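Aryl esterase (Mycobacterium smegmatis, PDB 2Q0Q) hydrolyses aryl esters and also transfers acyl groups to alcohols in water, as an oligomeric esterase of the SGNH hydrolase superfamily. Local coordinates at residues Leu38-Leu42 with Leu208-Arg213; Ile107-Ser112 with Val167-Leu171. Residues are numbered along the deposited sequence.

Contact 1: Leu38-Leu42 with Leu208-Arg213; sequences LAQQL and LAEQVR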
loop_
_atom_site.group_PDB
_atom_site.type_symbol
_atom_site.label_atom_id
_atom_site.label_comp_id
_atom_site.label_asym_id
_atom_site.label_seq_id
_atom_site.Cartn_x
_atom_site.Cartn_y
_atom_site.Cartn_z
ATOM N N LEU G 38 7.582 -9.288 41.317
ATOM C CA LEU G 38 6.258 -8.688 41.453
ATOM C C LEU G 38 5.240 -9.740 41.900
ATOM O O LEU G 38 4.489 -9.514 42.840
ATOM C CB LEU G 38 5.814 -8.019 40.137
ATOM C CG LEU G 38 4.437 -7.345 40.096
ATOM C CD1 LEU G 38 4.280 -6.232 41.090
ATOM C CD2 LEU G 38 4.205 -6.811 38.707
ATOM N N ALA G 39 5.237 -10.889 41.228
ATOM C CA ALA G 39 4.269 -11.948 41.516
ATOM C C ALA G 39 4.419 -12.484 42.947
ATOM O O ALA G 39 3.410 -12.689 43.645
ATOM C CB ALA G 39 4.404 -13.070 40.490
ATOM N N GLN G 40 5.680 -12.720 43.349
ATOM C CA GLN G 40 6.056 -13.143 44.720
ATOM C C GLN G 40 5.523 -12.163 45.746
ATOM O O GLN G 40 4.891 -12.543 46.739
ATOM C CB GLN G 40 7.583 -13.145 44.925
ATOM C CG GLN G 40 8.389 -14.241 44.263
ATOM C CD GLN G 40 9.903 -13.942 44.346
ATOM O OE1 GLN G 40 10.407 -13.482 45.384
ATOM N NE2 GLN G 40 10.620 -14.187 43.249
ATOM N N GLN G 41 5.831 -10.895 45.507
ATOM C CA GLN G 41 5.523 -9.838 46.452
ATOM C C GLN G 41 4.019 -9.646 46.590
ATOM O O GLN G 41 3.533 -9.383 47.684
ATOM C CB GLN G 41 6.205 -8.533 46.035
ATOM C CG GLN G 41 7.723 -8.563 46.181
ATOM C CD GLN G 41 8.180 -8.550 47.620
ATOM O OE1 GLN G 41 7.849 -7.649 48.385
ATOM N NE2 GLN G 41 8.966 -9.546 47.989
ATOM N N LEU G 42 3.289 -9.781 45.492
ATOM C CA LEU G 42 1.849 -9.576 45.507
ATOM C C LEU G 42 1.111 -10.766 46.124
ATOM O O LEU G 42 0.141 -10.589 46.855
ATOM C CB LEU G 42 1.352 -9.328 44.088
ATOM C CG LEU G 42 1.631 -7.954 43.507
ATOM C CD1 LEU G 42 1.277 -7.916 42.014
ATOM C CD2 LEU G 42 0.893 -6.867 44.311
ATOM N N LEU G 208 7.016 -1.803 42.263
ATOM C CA LEU G 208 5.784 -1.981 41.478
ATOM C C LEU G 208 4.715 -2.765 42.242
ATOM O O LEU G 208 3.508 -2.572 42.001
ATOM C CB LEU G 208 6.078 -2.636 40.115
ATOM C CG LEU G 208 6.755 -1.734 39.064
ATOM C CD1 LEU G 208 7.253 -2.534 37.843
ATOM C CD2 LEU G 208 5.841 -0.572 38.621
ATOM N N ALA G 209 5.140 -3.700 43.098
ATOM C CA ALA G 209 4.190 -4.436 43.942
ATOM C C ALA G 209 3.396 -3.414 44.776
ATOM O O ALA G 209 2.173 -3.484 44.845
ATOM C CB ALA G 209 4.921 -5.421 44.825
ATOM N N GLU G 210 4.076 -2.440 45.376
ATOM C CA GLU G 210 3.368 -1.394 46.102
ATOM C C GLU G 210 2.426 -0.593 45.182
ATOM O O GLU G 210 1.301 -0.258 45.550
ATOM C CB GLU G 210 4.399 -0.478 46.803
ATOM C CG GLU G 210 3.785 0.633 47.635
ATOM C CD GLU G 210 3.507 1.923 46.845
ATOM O OE1 GLU G 210 4.174 2.153 45.797
ATOM O OE2 GLU G 210 2.479 2.607 47.249
ATOM N N GLN G 211 2.898 -0.291 43.977
ATOM C CA GLN G 211 2.102 0.472 43.039
ATOM C C GLN G 211 0.824 -0.293 42.681
ATOM O O GLN G 211 -0.254 0.292 42.685
ATOM C CB GLN G 211 2.907 0.751 41.772
ATOM C CG GLN G 211 4.024 1.741 41.994
ATOM C CD GLN G 211 3.486 3.144 42.045
ATOM O OE1 GLN G 211 3.020 3.660 41.018
ATOM N NE2 GLN G 211 3.472 3.741 43.237
ATOM N N VAL G 212 0.957 -1.588 42.371
ATOM C CA VAL G 212 -0.193 -2.435 42.042
ATOM C C VAL G 212 -1.220 -2.477 43.166
ATOM O O VAL G 212 -2.415 -2.285 42.931
ATOM C CB VAL G 212 0.252 -3.862 41.705
ATOM C CG1 VAL G 212 -0.963 -4.814 41.628
ATOM C CG2 VAL G 212 0.983 -3.866 40.375
ATOM N N ARG G 213 -0.775 -2.737 44.388
ATOM C CA ARG G 213 -1.721 -2.784 45.487
ATOM C C ARG G 213 -2.396 -1.432 45.679
ATOM O O ARG G 213 -3.542 -1.360 46.101
ATOM C CB ARG G 213 -1.033 -3.172 46.784
ATOM C CG ARG G 213 -0.496 -4.581 46.842
ATOM C CD ARG G 213 0.187 -4.787 48.181
ATOM N NE ARG G 213 1.137 -5.894 48.143
ATOM C CZ ARG G 213 2.468 -5.781 48.120
ATOM N NH1 ARG G 213 3.104 -4.602 48.160
ATOM N NH2 ARG G 213 3.184 -6.884 48.081
HETATM O O HOH W 1 5.823 -6.358 49.023
#
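Helix pairs on one face of a sheet commonly bury apolar side chains between them, and here Leu38 sits at the centre. The CB of Leu38 leaves sideways, but the end of the side chain swings over, so that CD1 lies 3.3 Å from the backbone N of Ala209, 3.9 Å from Ala209 CB, 4.1 Å from Leu208 CB and 4.1 Å from Val212 CG2. One methyl group thus rests against a full turn of the partner helix. A turn further on, Leu42 repeats the scheme: its CD1 meets Val212 CG1 at 3.8 Å, while its CD2 reaches the carbonyl O of Ala209 at 3.7 Å. The small Ala209 permits the approach, its CA 5.3 Å from Leu38 CA, and the segment axes pass 9.2 Å apart at a crossing angle of -55°. Both helices belong to one layer of the three-layer alpha/beta/alpha sandwich of SGNH hydrolases; Leu38 and Val212 also touch Ile88 of the central parallel strand 86-90. Away from the sheet, Gln41 CB closes on Ala209 CB at 3.6 Å. Arg213 then extends across the groove, its CG 3.7 Å from Leu42 CD2, which also lies over one face of the guanidinium. At the edge of that group, NH2 of Arg213 gives a short but poorly angled, weak hydrogen bond to Gln41 O (2.6 Å), near the C-terminal end of helix 34-42. Water 1 accepts from Arg213 NH2 at 2.9 Å and donates to Gln41 OE1 at 2.5 Å, bridging the two side chains.

Contact 2: Ile107-Ser112 with Val167-Leu171; sequences IALGMS and VYSAL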
loop_
_atom_site.group_PDB
_atom_site.type_symbol
_atom_site.label_atom_id
_atom_site.label_comp_id
_atom_site.label_asym_id
_atom_site.label_seq_id
_atom_site.Cartn_x
_atom_site.Cartn_y
_atom_site.Cartn_z
ATOM N N ILE G 107 8.256 9.519 21.175
ATOM C CA ILE G 107 8.141 8.310 21.985
ATOM C C ILE G 107 6.926 8.419 22.903
ATOM O O ILE G 107 6.197 7.481 23.072
ATOM C CB ILE G 107 9.454 8.089 22.803
ATOM C CG1 ILE G 107 10.625 7.986 21.828
ATOM C CG2 ILE G 107 9.356 6.853 23.691
ATOM C CD1 ILE G 107 11.944 7.808 22.482
ATOM N N ALA G 108 6.733 9.578 23.522
ATOM C CA ALA G 108 5.560 9.770 24.365
ATOM C C ALA G 108 4.258 9.564 23.572
ATOM O O ALA G 108 3.291 8.990 24.066
ATOM C CB ALA G 108 5.594 11.165 25.026
ATOM N N LEU G 109 4.253 10.038 22.334
ATOM C CA LEU G 109 3.096 9.850 21.472
ATOM C C LEU G 109 2.839 8.361 21.172
ATOM O O LEU G 109 1.687 7.922 21.176
ATOM C CB LEU G 109 3.244 10.676 20.197
ATOM C CG LEU G 109 3.043 12.184 20.396
ATOM C CD1 LEU G 109 3.708 12.953 19.269
ATOM C CD2 LEU G 109 1.569 12.541 20.486
ATOM N N GLY G 110 3.903 7.587 20.964
ATOM C CA GLY G 110 3.771 6.141 20.808
ATOM C C GLY G 110 3.202 5.508 22.068
ATOM O O GLY G 110 2.312 4.677 22.001
HETATM N N MSE G 111 3.708 5.914 23.230
HETATM C CA MSE G 111 3.128 5.496 24.507
HETATM C C MSE G 111 1.650 5.878 24.629
HETATM O O MSE G 111 0.860 5.084 25.124
HETATM C CB MSE G 111 3.943 6.071 25.687
HETATM C CG MSE G 111 3.355 5.757 27.081
HETATM SE SE MSE G 111 3.206 3.806 27.488
HETATM C CE MSE G 111 5.098 3.473 28.009
ATOM N N SER G 112 1.269 7.072 24.165
ATOM C CA SER G 112 -0.153 7.507 24.214
ATOM C C SER G 112 -1.093 6.588 23.406
ATOM O O SER G 112 -2.218 6.340 23.814
ATOM C CB SER G 112 -0.320 8.962 23.740
ATOM O OG SER G 112 -0.385 9.095 22.310
ATOM N N VAL G 167 8.380 13.472 30.020
ATOM C CA VAL G 167 7.362 13.474 28.978
ATOM C C VAL G 167 6.246 12.461 29.286
ATOM O O VAL G 167 5.092 12.749 29.001
ATOM C CB VAL G 167 7.933 13.282 27.509
ATOM C CG1 VAL G 167 8.934 14.387 27.180
ATOM C CG2 VAL G 167 8.552 11.915 27.307
ATOM N N TYR G 168 6.579 11.301 29.865
ATOM C CA TYR G 168 5.555 10.320 30.229
ATOM C C TYR G 168 4.720 10.808 31.414
ATOM O O TYR G 168 3.505 10.541 31.468
ATOM C CB TYR G 168 6.134 8.935 30.589
ATOM C CG TYR G 168 6.608 8.045 29.438
ATOM C CD1 TYR G 168 6.744 8.517 28.134
ATOM C CD2 TYR G 168 6.984 6.727 29.693
ATOM C CE1 TYR G 168 7.206 7.682 27.106
ATOM C CE2 TYR G 168 7.439 5.894 28.679
ATOM C CZ TYR G 168 7.553 6.378 27.395
ATOM O OH TYR G 168 8.004 5.542 26.403
ATOM N N SER G 169 5.348 11.510 32.366
ATOM C CA SER G 169 4.584 12.112 33.454
ATOM C C SER G 169 3.570 13.147 32.951
ATOM O O SER G 169 2.414 13.184 33.413
ATOM C CB SER G 169 5.497 12.758 34.479
ATOM O OG SER G 169 4.745 13.217 35.593
ATOM N N ALA G 170 4.023 13.982 32.025
ATOM C CA ALA G 170 3.173 14.975 31.354
ATOM C C ALA G 170 2.020 14.298 30.646
ATOM O O ALA G 170 0.867 14.703 30.818
ATOM C CB ALA G 170 3.967 15.774 30.335
ATOM N N LEU G 171 2.354 13.290 29.848
ATOM C CA LEU G 171 1.349 12.533 29.089
ATOM C C LEU G 171 0.304 11.967 30.036
ATOM O O LEU G 171 -0.916 12.150 29.844
ATOM C CB LEU G 171 2.039 11.405 28.331
ATOM C CG LEU G 171 1.062 10.436 27.669
ATOM C CD1 LEU G 171 0.212 11.149 26.602
ATOM C CD2 LEU G 171 1.799 9.247 27.080
#
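Ile107 opens the contact at the edge of the Tyr168 ring: its CG2 lies 3.3 Å from Tyr168 OH, near the plane of the ring. That hydroxyl has its hydrogen bond with the backbone O of Leu91. Ala108, next in line, gives the nearest CA pair of the two segments, 5.9 Å from Ala108 CA to Tyr168 CA. Ala108 CB packs on Val167 CG2 at 3.8 Å, its CA meets Tyr168 CE1 at 3.8 Å, and its carbonyl O is approached by Leu171 CD2 at 3.4 Å. One turn later the selenomethionine Met111 points toward the partner helix and curls over the tyrosine. Met111 CG sits 4.2 Å from the centroid of the Tyr168 ring, almost on the normal, a CH-pi contact; SE lies obliquely at 5.2 Å from the same centroid, a Met-aromatic contact, and CE touches Tyr168 CE2 at 3.4 Å. Ser112 finishes the segment, its CB 3.6 Å from Leu171 CD1, while its OG donates to Leu109 O of its own helix (2.6 Å). Trp149 of a second subunit packs on Ala108 and Leu171, so the seam adjoins an oligomer interface. With segment axes 9.6 Å apart and crossing at -41°, and with Met111 and Tyr168 both resting on Val136 of strand 133-138, this is the helix-on-helix packing of one outer layer in an alpha/beta/alpha sandwich.

In the fold
From the N terminus the chain lays down strand 3-9 and then helix 34-42, whose last turn waits for a partner that comes 166 residues later. Contact 1 closes this long loop with helix 198-215, bringing the C-terminal helix back beside an early one. Contact 2 falls wholly within that loop: helix 104-119 meets helix 164-175 across 54 intervening residues that include strand 133-138. The loops are therefore nested, not crossed. The two centres are 24 Å apart and their nearest atoms about 11 Å, without touching. The parallel sheet separates them, illustrating how a sandwich joins sequence-distant helices on both faces of its sheet.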